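Local coordinates for DNA polymerase III subunit beta (Pseudomonas aeruginosa, PDB 4TSZ), which confers processivity on DNA polymerases and other proteins by tethering them to DNA as a ring-shaped dimeric sliding clamp, at residues I6-L11 / D78-L83; S32-V37 / V71-L76. One frame throughout, in Å; residues are numbered along the deposited sequence.

Contact 1: I6-L11 / D78-L83; sequences IQREAL and DICKSL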
loop_
_atom_site.group_PDB
_atom_site.type_symbol
_atom_site.label_atom_id
_atom_site.label_comp_id
_atom_site.label_asym_id
_atom_site.label_seq_id
_atom_site.Cartn_x
_atom_site.Cartn_y
_atom_site.Cartn_z
ATOM N N ILE E 6 23.105 22.620 -9.275
ATOM C CA ILE E 6 22.419 22.383 -8.006
ATOM C C ILE E 6 22.773 20.989 -7.451
ATOM O O ILE E 6 22.944 20.038 -8.222
ATOM C CB ILE E 6 20.866 22.591 -8.190
ATOM C CG1 ILE E 6 20.099 22.622 -6.843
ATOM C CG2 ILE E 6 20.243 21.614 -9.218
ATOM C CD1 ILE E 6 18.739 23.335 -6.870
ATOM N N GLN E 7 22.875 20.874 -6.117
ATOM C CA GLN E 7 23.117 19.599 -5.449
ATOM C C GLN E 7 21.829 18.805 -5.523
ATOM O O GLN E 7 20.746 19.392 -5.445
ATOM C CB GLN E 7 23.508 19.807 -3.973
ATOM C CG GLN E 7 24.934 20.301 -3.756
ATOM C CD GLN E 7 25.971 19.220 -3.950
ATOM O OE1 GLN E 7 26.758 19.250 -4.905
ATOM N NE2 GLN E 7 25.996 18.238 -3.051
ATOM N N ARG E 8 21.945 17.476 -5.685
ATOM C CA ARG E 8 20.815 16.544 -5.788
ATOM C C ARG E 8 19.715 16.806 -4.756
ATOM O O ARG E 8 18.558 16.973 -5.134
ATOM C CB ARG E 8 21.306 15.080 -5.716
ATOM C CG ARG E 8 20.188 14.040 -5.753
ATOM C CD ARG E 8 20.692 12.672 -5.363
ATOM N NE ARG E 8 19.608 11.704 -5.161
ATOM C CZ ARG E 8 18.982 11.497 -4.003
ATOM N NH1 ARG E 8 19.311 12.196 -2.925
ATOM N NH2 ARG E 8 18.018 10.590 -3.919
ATOM N N GLU E 9 20.091 16.860 -3.467
ATOM C CA GLU E 9 19.175 17.036 -2.335
ATOM C C GLU E 9 18.499 18.398 -2.309
ATOM O O GLU E 9 17.331 18.477 -1.926
ATOM C CB GLU E 9 19.873 16.723 -0.997
ATOM C CG GLU E 9 20.290 15.262 -0.841
ATOM C CD GLU E 9 21.462 14.797 -1.693
ATOM O OE1 GLU E 9 22.246 15.663 -2.154
ATOM O OE2 GLU E 9 21.581 13.570 -1.922
ATOM N N ALA E 10 19.218 19.454 -2.733
ATOM C CA ALA E 10 18.695 20.822 -2.794
ATOM C C ALA E 10 17.582 20.937 -3.842
ATOM O O ALA E 10 16.604 21.640 -3.601
ATOM C CB ALA E 10 19.818 21.806 -3.102
ATOM N N LEU E 11 17.717 20.216 -4.979
ATOM C CA LEU E 11 16.714 20.195 -6.040
ATOM C C LEU E 11 15.562 19.266 -5.666
ATOM O O LEU E 11 14.399 19.617 -5.882
ATOM C CB LEU E 11 17.351 19.772 -7.385
ATOM C CG LEU E 11 16.408 19.624 -8.605
ATOM C CD1 LEU E 11 15.747 20.956 -8.979
ATOM C CD2 LEU E 11 17.135 19.025 -9.790
ATOM N N ASP E 78 12.045 11.722 -10.687
ATOM C CA ASP E 78 12.564 10.351 -10.737
ATOM C C ASP E 78 14.038 10.307 -11.104
ATOM O O ASP E 78 14.779 9.516 -10.521
ATOM C CB ASP E 78 11.734 9.458 -11.678
ATOM C CG ASP E 78 10.333 9.118 -11.189
ATOM O OD1 ASP E 78 10.040 9.357 -9.994
ATOM O OD2 ASP E 78 9.527 8.624 -12.004
ATOM N N ILE E 79 14.474 11.186 -12.038
ATOM C CA ILE E 79 15.878 11.293 -12.443
ATOM C C ILE E 79 16.681 11.798 -11.234
ATOM O O ILE E 79 17.671 11.169 -10.860
ATOM C CB ILE E 79 16.034 12.181 -13.707
ATOM C CG1 ILE E 79 15.595 11.424 -14.976
ATOM C CG2 ILE E 79 17.464 12.729 -13.844
ATOM C CD1 ILE E 79 15.155 12.317 -16.121
ATOM N N CYS E 80 16.206 12.883 -10.594
ATOM C CA CYS E 80 16.819 13.486 -9.408
ATOM C C CYS E 80 16.968 12.460 -8.266
ATOM O O CYS E 80 18.077 12.285 -7.755
ATOM C CB CYS E 80 16.043 14.730 -8.969
ATOM S SG CYS E 80 16.949 15.806 -7.826
ATOM N N LYS E 81 15.880 11.724 -7.933
ATOM C CA LYS E 81 15.875 10.693 -6.889
ATOM C C LYS E 81 16.856 9.531 -7.194
ATOM O O LYS E 81 17.525 9.032 -6.283
ATOM C CB LYS E 81 14.456 10.125 -6.706
ATOM C CG LYS E 81 13.909 10.253 -5.290
ATOM C CD LYS E 81 12.454 9.782 -5.174
ATOM C CE LYS E 81 11.436 10.786 -5.684
ATOM N NZ LYS E 81 10.056 10.446 -5.252
ATOM N N SER E 82 16.946 9.122 -8.468
ATOM C CA SER E 82 17.800 8.024 -8.927
ATOM C C SER E 82 19.297 8.364 -9.002
ATOM O O SER E 82 20.127 7.455 -9.081
ATOM C CB SER E 82 17.309 7.507 -10.276
ATOM O OG SER E 82 17.506 8.494 -11.274
ATOM N N LEU E 83 19.644 9.661 -8.999
ATOM C CA LEU E 83 21.038 10.098 -9.068
ATOM C C LEU E 83 21.805 9.791 -7.775
ATOM O O LEU E 83 21.171 9.703 -6.720
ATOM C CB LEU E 83 21.119 11.591 -9.420
ATOM C CG LEU E 83 20.894 11.929 -10.895
ATOM C CD1 LEU E 83 20.733 13.409 -11.087
ATOM C CD2 LEU E 83 22.012 11.386 -11.775
#
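Arg8, in the first turn of helix 8-19, reaches the C-terminal end of helix 73-82, where it meets Cys80, Lys81 and Leu83; the two helices lie side by side in the N-terminal domain of the sliding clamp. The polar part of the contact is one guanidinium against the carbonyls that end a helix. With CG anti to the backbone N (chi1 177°) and the chain extended to NE, the side chain reaches across to the helix end, and NH2 donates to Lys81 O at 2.9 Å in a nearly straight bond (172°) in the guanidinium plane. Two more carbonyl oxygens lie close to NE, both oblique to the guanidinium: Leu83 O at 3.0 Å and Cys80 O at 3.1 Å from Arg8 NE. The positive group thus sits where the helix dipole is negative, a placement that should be favourable. A salt bridge from Arg8 NH1 to Glu9 OE2, 2.8 Å long, steadies the other end of the guanidinium, and Glu9 OE2 also accepts from the backbone N of Asp86. Apolar packing lies deeper, between the helices and strand 88-94: Cys80 touches Leu12 and Leu15 of helix 8-19, and Ile89 touches both Cys80 and Leu83. There Cys80 SG lies 3.3 Å from Arg8 O and 3.8 Å from the Leu11 methyl CD2.

Contact 2: S32-V37 / V71-L76; sequences SNVLLV and VPARKL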
loop_
_atom_site.group_PDB
_atom_site.type_symbol
_atom_site.label_atom_id
_atom_site.label_comp_id
_atom_site.label_asym_id
_atom_site.label_seq_id
_atom_site.Cartn_x
_atom_site.Cartn_y
_atom_site.Cartn_z
ATOM N N SER E 32 1.174 18.528 -16.583
ATOM C CA SER E 32 2.031 17.413 -16.173
ATOM C C SER E 32 3.452 17.909 -15.893
ATOM O O SER E 32 4.281 17.153 -15.385
ATOM C CB SER E 32 2.080 16.353 -17.271
ATOM O OG SER E 32 0.830 15.699 -17.404
ATOM N N ASN E 33 3.731 19.174 -16.257
ATOM C CA ASN E 33 5.041 19.790 -16.139
ATOM C C ASN E 33 5.250 20.670 -14.919
ATOM O O ASN E 33 4.298 21.233 -14.365
ATOM C CB ASN E 33 5.386 20.552 -17.429
ATOM C CG ASN E 33 5.672 19.673 -18.627
ATOM O OD1 ASN E 33 5.404 18.477 -18.629
ATOM N ND2 ASN E 33 6.259 20.244 -19.670
ATOM N N VAL E 34 6.527 20.775 -14.504
ATOM C CA VAL E 34 6.980 21.667 -13.455
ATOM C C VAL E 34 7.535 22.915 -14.151
ATOM O O VAL E 34 8.314 22.793 -15.101
ATOM C CB VAL E 34 7.989 21.024 -12.440
ATOM C CG1 VAL E 34 9.193 20.397 -13.130
ATOM C CG2 VAL E 34 8.446 22.037 -11.398
ATOM N N LEU E 35 7.108 24.105 -13.708
ATOM C CA LEU E 35 7.634 25.360 -14.238
ATOM C C LEU E 35 8.944 25.660 -13.486
ATOM O O LEU E 35 8.946 25.721 -12.258
ATOM C CB LEU E 35 6.623 26.513 -14.066
ATOM C CG LEU E 35 7.144 27.951 -14.325
ATOM C CD1 LEU E 35 7.484 28.176 -15.794
ATOM C CD2 LEU E 35 6.158 28.998 -13.823
ATOM N N LEU E 36 10.047 25.817 -14.232
ATOM C CA LEU E 36 11.379 26.138 -13.708
ATOM C C LEU E 36 11.673 27.584 -14.088
ATOM O O LEU E 36 11.601 27.926 -15.263
ATOM C CB LEU E 36 12.429 25.206 -14.354
ATOM C CG LEU E 36 12.905 23.936 -13.625
ATOM C CD1 LEU E 36 11.847 23.330 -12.682
ATOM C CD2 LEU E 36 13.427 22.916 -14.617
ATOM N N VAL E 37 11.959 28.443 -13.096
ATOM C CA VAL E 37 12.275 29.853 -13.340
ATOM C C VAL E 37 13.574 30.203 -12.612
ATOM O O VAL E 37 13.650 30.070 -11.385
ATOM C CB VAL E 37 11.123 30.837 -12.955
ATOM C CG1 VAL E 37 11.549 32.297 -13.135
ATOM C CG2 VAL E 37 9.848 30.562 -13.744
ATOM N N VAL E 71 9.078 21.316 -17.739
ATOM C CA VAL E 71 9.580 19.960 -18.009
ATOM C C VAL E 71 8.692 18.915 -17.317
ATOM O O VAL E 71 8.114 19.250 -16.284
ATOM C CB VAL E 71 11.084 19.771 -17.611
ATOM C CG1 VAL E 71 12.011 20.516 -18.559
ATOM C CG2 VAL E 71 11.352 20.183 -16.171
ATOM N N PRO E 72 8.598 17.644 -17.816
ATOM C CA PRO E 72 7.789 16.629 -17.108
ATOM C C PRO E 72 8.224 16.512 -15.646
ATOM O O PRO E 72 9.390 16.215 -15.367
ATOM C CB PRO E 72 8.048 15.342 -17.894
ATOM C CG PRO E 72 8.535 15.758 -19.183
ATOM C CD PRO E 72 9.228 17.071 -19.018
ATOM N N ALA E 73 7.304 16.844 -14.723
ATOM C CA ALA E 73 7.577 16.872 -13.285
ATOM C C ALA E 73 7.997 15.529 -12.683
ATOM O O ALA E 73 9.027 15.471 -12.008
ATOM C CB ALA E 73 6.395 17.471 -12.532
ATOM N N ARG E 74 7.226 14.457 -12.945
ATOM C CA ARG E 74 7.513 13.105 -12.442
ATOM C C ARG E 74 8.853 12.584 -12.968
ATOM O O ARG E 74 9.656 12.080 -12.182
ATOM C CB ARG E 74 6.348 12.134 -12.755
ATOM C CG ARG E 74 6.524 10.691 -12.234
ATOM C CD ARG E 74 6.243 10.530 -10.747
ATOM N NE ARG E 74 4.829 10.721 -10.422
ATOM C CZ ARG E 74 4.095 9.860 -9.722
ATOM N NH1 ARG E 74 4.634 8.739 -9.258
ATOM N NH2 ARG E 74 2.818 10.117 -9.476
ATOM N N LYS E 75 9.114 12.758 -14.279
ATOM C CA LYS E 75 10.371 12.337 -14.895
ATOM C C LYS E 75 11.582 13.031 -14.275
ATOM O O LYS E 75 12.533 12.340 -13.918
ATOM C CB LYS E 75 10.348 12.508 -16.421
ATOM C CG LYS E 75 9.790 11.292 -17.134
ATOM C CD LYS E 75 9.568 11.586 -18.582
ATOM C CE LYS E 75 8.790 10.499 -19.265
ATOM N NZ LYS E 75 8.128 11.014 -20.491
ATOM N N LEU E 76 11.541 14.381 -14.111
ATOM C CA LEU E 76 12.649 15.130 -13.512
ATOM C C LEU E 76 12.875 14.716 -12.055
ATOM O O LEU E 76 14.027 14.547 -11.652
ATOM C CB LEU E 76 12.470 16.653 -13.654
ATOM C CG LEU E 76 13.637 17.542 -13.147
ATOM C CD1 LEU E 76 14.892 17.400 -14.018
ATOM C CD2 LEU E 76 13.217 19.002 -13.069
HETATM O O HOH W 1 4.496 14.618 -14.429
#
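An antiparallel strand pair running straight into a helix joins 32-37 to 71-76: strand 67-72, outermost in its sheet within the chain, lies along strand 33-39 in the N-terminal clamp domain and then turns into helix 73-82. Val34 and Val71 form a hydrogen-bonded pair, with Val34 N to Val71 O at 2.8 Å and Val71 N to Val34 O at 3.1 Å. Asn33 and Pro72 follow as a non-hydrogen-bonded pair whose side chains diverge. Beyond the bridges, Ala73 N, of the first residue of the helix, donates to a lone pair of Ser32 O at 3.1 Å. A water donates to the same oxygen and accepts from Arg74 N, so Ser32 O engages two amides of the first turn, one directly and one through water.

On the face carrying the valines, Val34 and Val71 stand side by side, CG1 of Val34 being 3.7 Å from CG2 of Val71. Leu36 crosses Val71 at about a right angle, its CD2 against the same CG2, and Leu76 closes in from the helix; Leu45, Leu15 and Leu98 extend this core. Asn33 CG is anti to its carbonyl carbon (chi1 -71°), which lays the amide over the Val71-Pro72 peptide; ND2 is hydrogen-bonded to Thr70 OG1, while OD1 sits 3.4 Å from Pro72 CA.

Helix 73-82 serves both contacts, its first turn in contact 2 and its last in contact 1, with centres about 13 Å apart. Both are largely buried, but contact 1 has a more exposed polar margin, where the side chain of Lys81 lies. Their chemistry follows their place: 32-37 / 71-76 is held by main-chain bonds of a sheet edge and branched aliphatic side chains, whereas 6-11 / 78-83 joins two helices through a charged side chain and little apolar surface. Each end of the shared helix also meets the second subunit: Lys75 makes salt bridges to Glu300 and Glu302 of that subunit, and Ser82 O accepts from its Arg271.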